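Local coordinates for flagellin B1 (Methanocaldococcus jannaschii DSM 2661, PDB 5YA6), which probably serves as a structural subunit of the archaellum, the motility filament of archaea, and binds a calcium ion in its globular domain, at residues A10-Y22 / K31-I45. Sequence-based numbering, arbitrary orientation.
Sequences ASGLMCIGVTGHY and KLAIYITPNAGSAPI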
ATOM      1  N   ALA B  10      -7.286  -7.803  20.550  1.00 43.55           N
ATOM      2  CA  ALA B  10      -6.730  -7.398  19.219  1.00 38.97           C
ATOM      3  C   ALA B  10      -7.869  -7.394  18.166  1.00 36.57           C
ATOM      4  O   ALA B  10      -8.157  -8.396  17.502  1.00 41.32           O
ATOM      5  CB  ALA B  10      -5.574  -8.302  18.789  1.00 37.38           C
ATOM      6  N   SER B  11      -8.537  -6.245  18.081  1.00 31.57           N
ATOM      7  CA  SER B  11      -9.583  -6.027  17.115  1.00 24.67           C
ATOM      8  C   SER B  11      -8.997  -5.450  15.846  1.00 20.08           C
ATOM      9  O   SER B  11      -7.959  -4.808  15.858  1.00 18.68           O
ATOM     10  CB  SER B  11     -10.589  -5.082  17.713  1.00 25.82           C
ATOM     11  OG  SER B  11     -11.186  -5.779  18.789  1.00 31.09           O
ATOM     12  N   GLY B  12      -9.679  -5.687  14.748  1.00 16.41           N
ATOM     13  CA  GLY B  12      -9.242  -5.092  13.487  1.00 16.58           C
ATOM     14  C   GLY B  12     -10.088  -5.552  12.316  1.00 14.77           C
ATOM     15  O   GLY B  12     -11.060  -6.286  12.489  1.00 14.23           O
ATOM     16  N   LEU B  13      -9.739  -5.062  11.146  1.00 12.64           N
ATOM     17  CA  LEU B  13     -10.476  -5.293   9.885  1.00 12.82           C
ATOM     18  C   LEU B  13      -9.650  -5.973   8.838  1.00 12.61           C
ATOM     19  O   LEU B  13      -8.444  -5.856   8.820  1.00 12.43           O
ATOM     20  CB  LEU B  13     -10.908  -3.993   9.282  1.00 12.56           C
ATOM     21  CG  LEU B  13     -11.769  -3.090  10.166  1.00 13.91           C
ATOM     22  CD1 LEU B  13     -12.081  -1.835   9.345  1.00 14.76           C
ATOM     23  CD2 LEU B  13     -13.044  -3.758  10.568  1.00 15.15           C
ATOM     24  N   MET B  14     -10.318  -6.795   8.049  1.00 12.60           N
ATOM     25  CA  MET B  14      -9.732  -7.550   6.965  1.00 14.19           C
ATOM     26  C   MET B  14     -10.417  -7.169   5.669  1.00 13.55           C
ATOM     27  O   MET B  14     -11.651  -7.195   5.564  1.00 12.62           O
ATOM     28  CB  MET B  14      -9.913  -9.054   7.187  1.00 16.94           C
ATOM     29  CG  MET B  14      -9.269  -9.937   6.120  1.00 20.42           C
ATOM     30  SD  MET B  14      -9.512 -11.670   6.599  1.00 26.77           S
ATOM     31  CE  MET B  14     -11.244 -11.823   7.005  1.00 29.22           C
ATOM     32  N   CYS B  15      -9.623  -6.940   4.642  1.00 12.48           N
ATOM     33  CA  CYS B  15     -10.152  -6.859   3.326  1.00 12.83           C
ATOM     34  C   CYS B  15     -10.383  -8.231   2.760  1.00 14.20           C
ATOM     35  O   CYS B  15      -9.467  -9.101   2.722  1.00 14.99           O
ATOM     36  CB  CYS B  15      -9.222  -6.011   2.406  1.00 13.48           C
ATOM     37  SG  CYS B  15      -9.764  -5.890   0.675  1.00 13.00           S
ATOM     38  N   ILE B  16     -11.639  -8.468   2.334  1.00 14.02           N
ATOM     39  CA  ILE B  16     -12.011  -9.736   1.723  1.00 16.05           C
ATOM     40  C   ILE B  16     -12.345  -9.633   0.251  1.00 17.13           C
ATOM     41  O   ILE B  16     -13.047 -10.476  -0.277  1.00 22.37           O
ATOM     42  CB  ILE B  16     -13.162 -10.398   2.526  1.00 17.71           C
ATOM     43  CG1 ILE B  16     -14.395  -9.483   2.686  1.00 18.93           C
ATOM     44  CG2 ILE B  16     -12.651 -10.806   3.881  1.00 17.69           C
ATOM     45  CD1 ILE B  16     -15.691 -10.196   3.040  1.00 19.23           C
ATOM     46  N   GLY B  17     -11.785  -8.649  -0.425  1.00 14.87           N
ATOM     47  CA  GLY B  17     -11.923  -8.521  -1.832  1.00 14.97           C
ATOM     48  C   GLY B  17     -11.998  -7.107  -2.294  1.00 13.00           C
ATOM     49  O   GLY B  17     -12.382  -6.226  -1.542  1.00 13.50           O
ATOM     50  N   VAL B  18     -11.578  -6.883  -3.530  1.00 10.99           N
ATOM     51  CA  VAL B  18     -11.782  -5.625  -4.223  1.00 10.77           C
ATOM     52  C   VAL B  18     -12.283  -5.895  -5.628  1.00 11.92           C
ATOM     53  O   VAL B  18     -11.694  -6.713  -6.344  1.00 13.82           O
ATOM     54  CB  VAL B  18     -10.502  -4.738  -4.290  1.00 10.28           C
ATOM     55  CG1 VAL B  18     -10.849  -3.398  -4.921  1.00 10.79           C
ATOM     56  CG2 VAL B  18      -9.932  -4.563  -2.873  1.00 11.89           C
ATOM     57  N   THR B  19     -13.354  -5.204  -6.021  1.00 11.94           N
ATOM     58  CA  THR B  19     -13.815  -5.284  -7.409  1.00 12.92           C
ATOM     59  C   THR B  19     -13.736  -3.889  -7.992  1.00 12.17           C
ATOM     60  O   THR B  19     -13.698  -2.892  -7.255  1.00 12.83           O
ATOM     61  CB  THR B  19     -15.212  -5.809  -7.550  1.00 13.59           C
ATOM     62  OG1 THR B  19     -16.062  -4.861  -6.962  1.00 17.80           O
ATOM     63  CG2 THR B  19     -15.404  -7.143  -6.881  1.00 13.22           C
ATOM     64  N   GLY B  20     -13.586  -3.830  -9.299  1.00 11.80           N
ATOM     65  CA  GLY B  20     -13.564  -2.554 -10.026  1.00 11.72           C
ATOM     66  C   GLY B  20     -14.585  -2.566 -11.123  1.00 13.29           C
ATOM     67  O   GLY B  20     -14.917  -3.601 -11.707  1.00 13.48           O
ATOM     68  N   HIS B  21     -15.048  -1.366 -11.448  1.00 14.11           N
ATOM     69  CA  HIS B  21     -15.921  -1.150 -12.571  1.00 13.93           C
ATOM     70  C   HIS B  21     -15.124  -0.595 -13.720  1.00 13.57           C
ATOM     71  O   HIS B  21     -14.451   0.436 -13.537  1.00 12.26           O
ATOM     72  CB  HIS B  21     -16.989  -0.091 -12.216  1.00 15.22           C
ATOM     73  CG  HIS B  21     -17.950   0.164 -13.326  1.00 14.64           C
ATOM     74  ND1 HIS B  21     -17.760   1.157 -14.246  1.00 16.34           N
ATOM     75  CD2 HIS B  21     -19.003  -0.569 -13.774  1.00 17.93           C
ATOM     76  CE1 HIS B  21     -18.704   1.088 -15.168  1.00 18.97           C
ATOM     77  NE2 HIS B  21     -19.491   0.075 -14.881  1.00 17.73           N
ATOM     78  N   TYR B  22     -15.156  -1.252 -14.882  1.00 12.24           N
ATOM     79  CA  TYR B  22     -14.530  -0.755 -16.068  1.00 12.90           C
ATOM     80  C   TYR B  22     -15.535   0.012 -16.951  1.00 14.57           C
ATOM     81  O   TYR B  22     -16.607  -0.530 -17.288  1.00 15.25           O
ATOM     82  CB  TYR B  22     -13.980  -1.962 -16.886  1.00 12.94           C
ATOM     83  CG  TYR B  22     -13.551  -1.665 -18.298  1.00 12.71           C
ATOM     84  CD1 TYR B  22     -12.614  -0.704 -18.563  1.00 13.49           C
ATOM     85  CD2 TYR B  22     -14.001  -2.446 -19.377  1.00 13.32           C
ATOM     86  CE1 TYR B  22     -12.196  -0.423 -19.840  1.00 13.42           C
ATOM     87  CE2 TYR B  22     -13.585  -2.176 -20.664  1.00 14.14           C
ATOM     88  CZ  TYR B  22     -12.646  -1.213 -20.900  1.00 14.95           C
ATOM     89  OH  TYR B  22     -12.213  -0.951 -22.174  1.00 17.49           O
ATOM     90  N   LYS B  31     -14.385   3.098 -10.818  1.00 12.67           N
ATOM     91  CA  LYS B  31     -14.936   2.920  -9.508  1.00 11.79           C
ATOM     92  C   LYS B  31     -14.399   1.643  -8.878  1.00 11.84           C
ATOM     93  O   LYS B  31     -14.115   0.622  -9.625  1.00 12.45           O
ATOM     94  CB  LYS B  31     -16.462   2.855  -9.516  1.00 13.48           C
ATOM     95  CG  LYS B  31     -17.202   4.130  -9.880  1.00 15.52           C
ATOM     96  CD  LYS B  31     -18.705   3.831  -9.900  1.00 18.43           C
ATOM     97  CE  LYS B  31     -19.474   5.091  -9.871  1.00 23.77           C
ATOM     98  NZ  LYS B  31     -20.949   4.799  -9.938  1.00 27.45           N
ATOM     99  N   LEU B  32     -14.223   1.688  -7.555  1.00 11.61           N
ATOM    100  CA  LEU B  32     -13.711   0.538  -6.748  1.00 11.37           C
ATOM    101  C   LEU B  32     -14.745   0.200  -5.693  1.00 13.24           C
ATOM    102  O   LEU B  32     -15.386   1.088  -5.135  1.00 13.48           O
ATOM    103  CB  LEU B  32     -12.374   0.823  -6.052  1.00 12.20           C
ATOM    104  CG  LEU B  32     -11.214   1.160  -6.975  1.00 13.40           C
ATOM    105  CD1 LEU B  32     -10.067   1.697  -6.185  1.00 14.59           C
ATOM    106  CD2 LEU B  32     -10.812  -0.059  -7.798  1.00 12.64           C
ATOM    107  N   ALA B  33     -14.826  -1.065  -5.338  1.00 11.85           N
ATOM    108  CA  ALA B  33     -15.648  -1.535  -4.243  1.00 12.22           C
ATOM    109  C   ALA B  33     -14.747  -2.414  -3.372  1.00 12.95           C
ATOM    110  O   ALA B  33     -14.294  -3.522  -3.810  1.00 13.56           O
ATOM    111  CB  ALA B  33     -16.857  -2.310  -4.771  1.00 12.57           C
ATOM    112  N   ILE B  34     -14.458  -1.926  -2.141  1.00 11.49           N
ATOM    113  CA  ILE B  34     -13.508  -2.616  -1.256  1.00 11.12           C
ATOM    114  C   ILE B  34     -14.277  -3.290  -0.154  1.00 10.70           C
ATOM    115  O   ILE B  34     -14.928  -2.613   0.690  1.00 12.10           O
ATOM    116  CB  ILE B  34     -12.478  -1.621  -0.674  1.00 11.35           C
ATOM    117  CG1 ILE B  34     -11.759  -0.918  -1.827  1.00 11.01           C
ATOM    118  CG2 ILE B  34     -11.577  -2.290   0.334  1.00 10.73           C
ATOM    119  CD1 ILE B  34     -11.033   0.357  -1.384  1.00 11.42           C
ATOM    120  N   TYR B  35     -14.259  -4.608  -0.142  1.00 10.82           N
ATOM    121  CA  TYR B  35     -15.066  -5.373   0.825  1.00 11.39           C
ATOM    122  C   TYR B  35     -14.267  -5.678   2.079  1.00 11.92           C
ATOM    123  O   TYR B  35     -13.104  -6.047   2.018  1.00 11.41           O
ATOM    124  CB  TYR B  35     -15.591  -6.668   0.254  1.00 12.90           C
ATOM    125  CG  TYR B  35     -16.552  -6.432  -0.924  1.00 13.19           C
ATOM    126  CD1 TYR B  35     -16.113  -6.154  -2.199  1.00 13.85           C
ATOM    127  CD2 TYR B  35     -17.924  -6.559  -0.748  1.00 15.38           C
ATOM    128  CE1 TYR B  35     -16.985  -5.931  -3.254  1.00 13.09           C
ATOM    129  CE2 TYR B  35     -18.813  -6.337  -1.800  1.00 14.55           C
ATOM    130  CZ  TYR B  35     -18.345  -6.056  -3.054  1.00 14.33           C
ATOM    131  OH  TYR B  35     -19.262  -5.813  -4.080  1.00 16.03           O
ATOM    132  N   ILE B  36     -14.924  -5.378   3.201  1.00 10.55           N
ATOM    133  CA  ILE B  36     -14.349  -5.356   4.557  0.50 11.98           C
ATOM    134  C   ILE B  36     -15.196  -6.201   5.542  1.00 11.63           C
ATOM    135  O   ILE B  36     -16.414  -6.153   5.489  1.00 12.53           O
ATOM    136  CB  ILE B  36     -14.327  -3.911   5.074  0.50 11.59           C
ATOM    137  CG1 ILE B  36     -13.441  -3.024   4.160  0.50 12.47           C
ATOM    138  CG2 ILE B  36     -13.941  -3.868   6.535  0.50 12.03           C
ATOM    139  CD1 ILE B  36     -11.959  -3.377   4.216  0.50 12.34           C
ATOM    140  N   THR B  37     -14.550  -6.942   6.429  1.00 12.35           N
ATOM    141  CA  THR B  37     -15.199  -7.658   7.510  1.00 13.37           C
ATOM    142  C   THR B  37     -14.269  -7.603   8.726  1.00 13.79           C
ATOM    143  O   THR B  37     -13.056  -7.506   8.565  1.00 14.00           O
ATOM    144  CB  THR B  37     -15.551  -9.121   7.135  1.00 14.60           C
ATOM    145  OG1 THR B  37     -16.505  -9.687   8.065  1.00 15.37           O
ATOM    146  CG2 THR B  37     -14.331  -9.989   7.126  1.00 13.65           C
ATOM    147  N   PRO B  38     -14.808  -7.670   9.929  1.00 12.81           N
ATOM    148  CA  PRO B  38     -13.891  -7.707  11.097  1.00 14.39           C
ATOM    149  C   PRO B  38     -13.017  -8.974  11.129  1.00 14.51           C
ATOM    150  O   PRO B  38     -13.450 -10.036  10.705  1.00 15.93           O
ATOM    151  CB  PRO B  38     -14.819  -7.650  12.302  1.00 13.95           C
ATOM    152  CG  PRO B  38     -16.091  -7.007  11.774  1.00 15.19           C
ATOM    153  CD  PRO B  38     -16.196  -7.547  10.355  1.00 13.29           C
ATOM    154  N   ASN B  39     -11.830  -8.835  11.701  1.00 14.73           N
ATOM    155  CA  ASN B  39     -11.020 -10.010  12.069  1.00 17.10           C
ATOM    156  C   ASN B  39     -11.861 -10.933  12.982  1.00 17.58           C
ATOM    157  O   ASN B  39     -12.573 -10.471  13.825  1.00 18.42           O
ATOM    158  CB  ASN B  39      -9.706  -9.570  12.728  1.00 16.92           C
ATOM    159  CG  ASN B  39      -8.784  -8.784  11.783  1.00 17.86           C
ATOM    160  OD1 ASN B  39      -8.881  -8.917  10.561  1.00 18.81           O
ATOM    161  ND2 ASN B  39      -7.906  -7.959  12.345  1.00 19.61           N
ATOM    162  N   ALA B  40     -11.769 -12.245  12.787  1.00 19.94           N
ATOM    163  CA  ALA B  40     -12.430 -13.196  13.748  1.00 21.07           C
ATOM    164  C   ALA B  40     -12.096 -12.848  15.174  1.00 20.18           C
ATOM    165  O   ALA B  40     -10.934 -12.604  15.483  1.00 20.08           O
ATOM    166  CB  ALA B  40     -11.993 -14.629  13.445  1.00 22.16           C
ATOM    167  N   GLY B  41     -13.108 -12.743  16.009  1.00 21.47           N
ATOM    168  CA  GLY B  41     -12.940 -12.395  17.412  1.00 23.36           C
ATOM    169  C   GLY B  41     -12.805 -10.950  17.805  1.00 21.93           C
ATOM    170  O   GLY B  41     -12.638 -10.629  18.965  1.00 23.90           O
ATOM    171  N   SER B  42     -12.892 -10.045  16.824  1.00 20.75           N
ATOM    172  CA  SER B  42     -12.820  -8.611  17.111  0.50 18.87           C
ATOM    173  C   SER B  42     -13.980  -8.100  17.913  1.00 18.23           C
ATOM    174  O   SER B  42     -15.127  -8.521  17.716  1.00 19.52           O
ATOM    175  CB  SER B  42     -12.751  -7.770  15.811  0.50 17.49           C
ATOM    176  OG  SER B  42     -11.566  -8.044  15.107  0.50 16.77           O
ATOM    177  N   ALA B  43     -13.692  -7.125  18.765  1.00 18.63           N
ATOM    178  CA  ALA B  43     -14.693  -6.306  19.365  1.00 17.99           C
ATOM    179  C   ALA B  43     -15.331  -5.404  18.263  1.00 18.29           C
ATOM    180  O   ALA B  43     -14.819  -5.328  17.143  1.00 17.43           O
ATOM    181  CB  ALA B  43     -14.094  -5.467  20.441  1.00 20.75           C
ATOM    182  N   PRO B  44     -16.469  -4.782  18.555  1.00 16.71           N
ATOM    183  CA  PRO B  44     -17.042  -3.848  17.583  1.00 16.74           C
ATOM    184  C   PRO B  44     -16.100  -2.701  17.282  1.00 16.42           C
ATOM    185  O   PRO B  44     -15.381  -2.202  18.159  1.00 17.75           O
ATOM    186  CB  PRO B  44     -18.317  -3.373  18.263  1.00 19.57           C
ATOM    187  CG  PRO B  44     -18.716  -4.577  19.106  1.00 17.97           C
ATOM    188  CD  PRO B  44     -17.428  -5.097  19.626  1.00 17.31           C
ATOM    189  N   ILE B  45     -16.160  -2.227  16.039  1.00 13.73           N
ATOM    190  CA  ILE B  45     -15.320  -1.145  15.565  1.00 13.35           C
ATOM    191  C   ILE B  45     -16.161  -0.026  14.937  1.00 12.90           C
ATOM    192  O   ILE B  45     -16.961  -0.256  14.029  1.00 14.52           O
ATOM    193  CB  ILE B  45     -14.342  -1.684  14.531  1.00 13.63           C
ATOM    194  CG1 ILE B  45     -13.392  -2.698  15.206  1.00 15.32           C
ATOM    195  CG2 ILE B  45     -13.471  -0.558  13.910  1.00 14.29           C
ATOM    196  CD1 ILE B  45     -12.726  -3.568  14.186  1.00 17.05           C
TER
HETATM  197  O   HOH W   1      -6.462  -6.212  10.825  1.00 18.61           O
HETATM  198  O   HOH W   2     -18.759  -5.881  -6.726  1.00 19.06           O
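Asn39 N donates to Gly12 O at 2.8 Å. The bond is nearly straight at hydrogen (169°), but the donor sits above the carbonyl plane. Pro38 CA also makes a bent CA-H...O contact with this oxygen. Gly12 N turns to the type II turn of Asn39-Ser42 and donates to Ser42 OG at 3.0 Å. Beside it, Ala43 N donates to Ser11 OG. With CG next to its own backbone N (chi1 -65°), the Asn39 amide lies against the Gly12 peptide, ND2 3.2 Å from Gly12 C. The same amide packs close to Gly12 CA. Water 1 joins Asn39 ND2 to Leu13 O. Losing the amide to an alanine here is likely to break that water link and leave the Gly12 peptide without its amide cover.

Further along, Met14 and Thr37 exchange two backbone bonds. The Met14 chain bends at its last torsion (chi3 49°) and sets CE 3.6 Å from Thr37 CG2. Thr37 OG1 bonds instead to the carbonyl of Asp116, a calcium ligand. Ile16 N bonds to Tyr35 O, while Tyr35 N bonds to Gly17 O, which inserts an extra residue as a beta bulge. Thr19 OG1 lies in the plane of the Tyr35 ring, at its edge, 4.0 Å from Tyr35 CE1. Water 2 bridges this hydroxyl and Tyr35 OH. Leu13, Cys15, Val18, Leu32, Ile34 and Ile36 make an apolar layer, with Val18 CG1 4.1 Å from Ile34 CG1. Phe154 covers Val18 and Leu32. The two segments form an antiparallel beta hairpin, the first two strands in chain order, adjacent in the large mixed sheet of this archaeal flagellin.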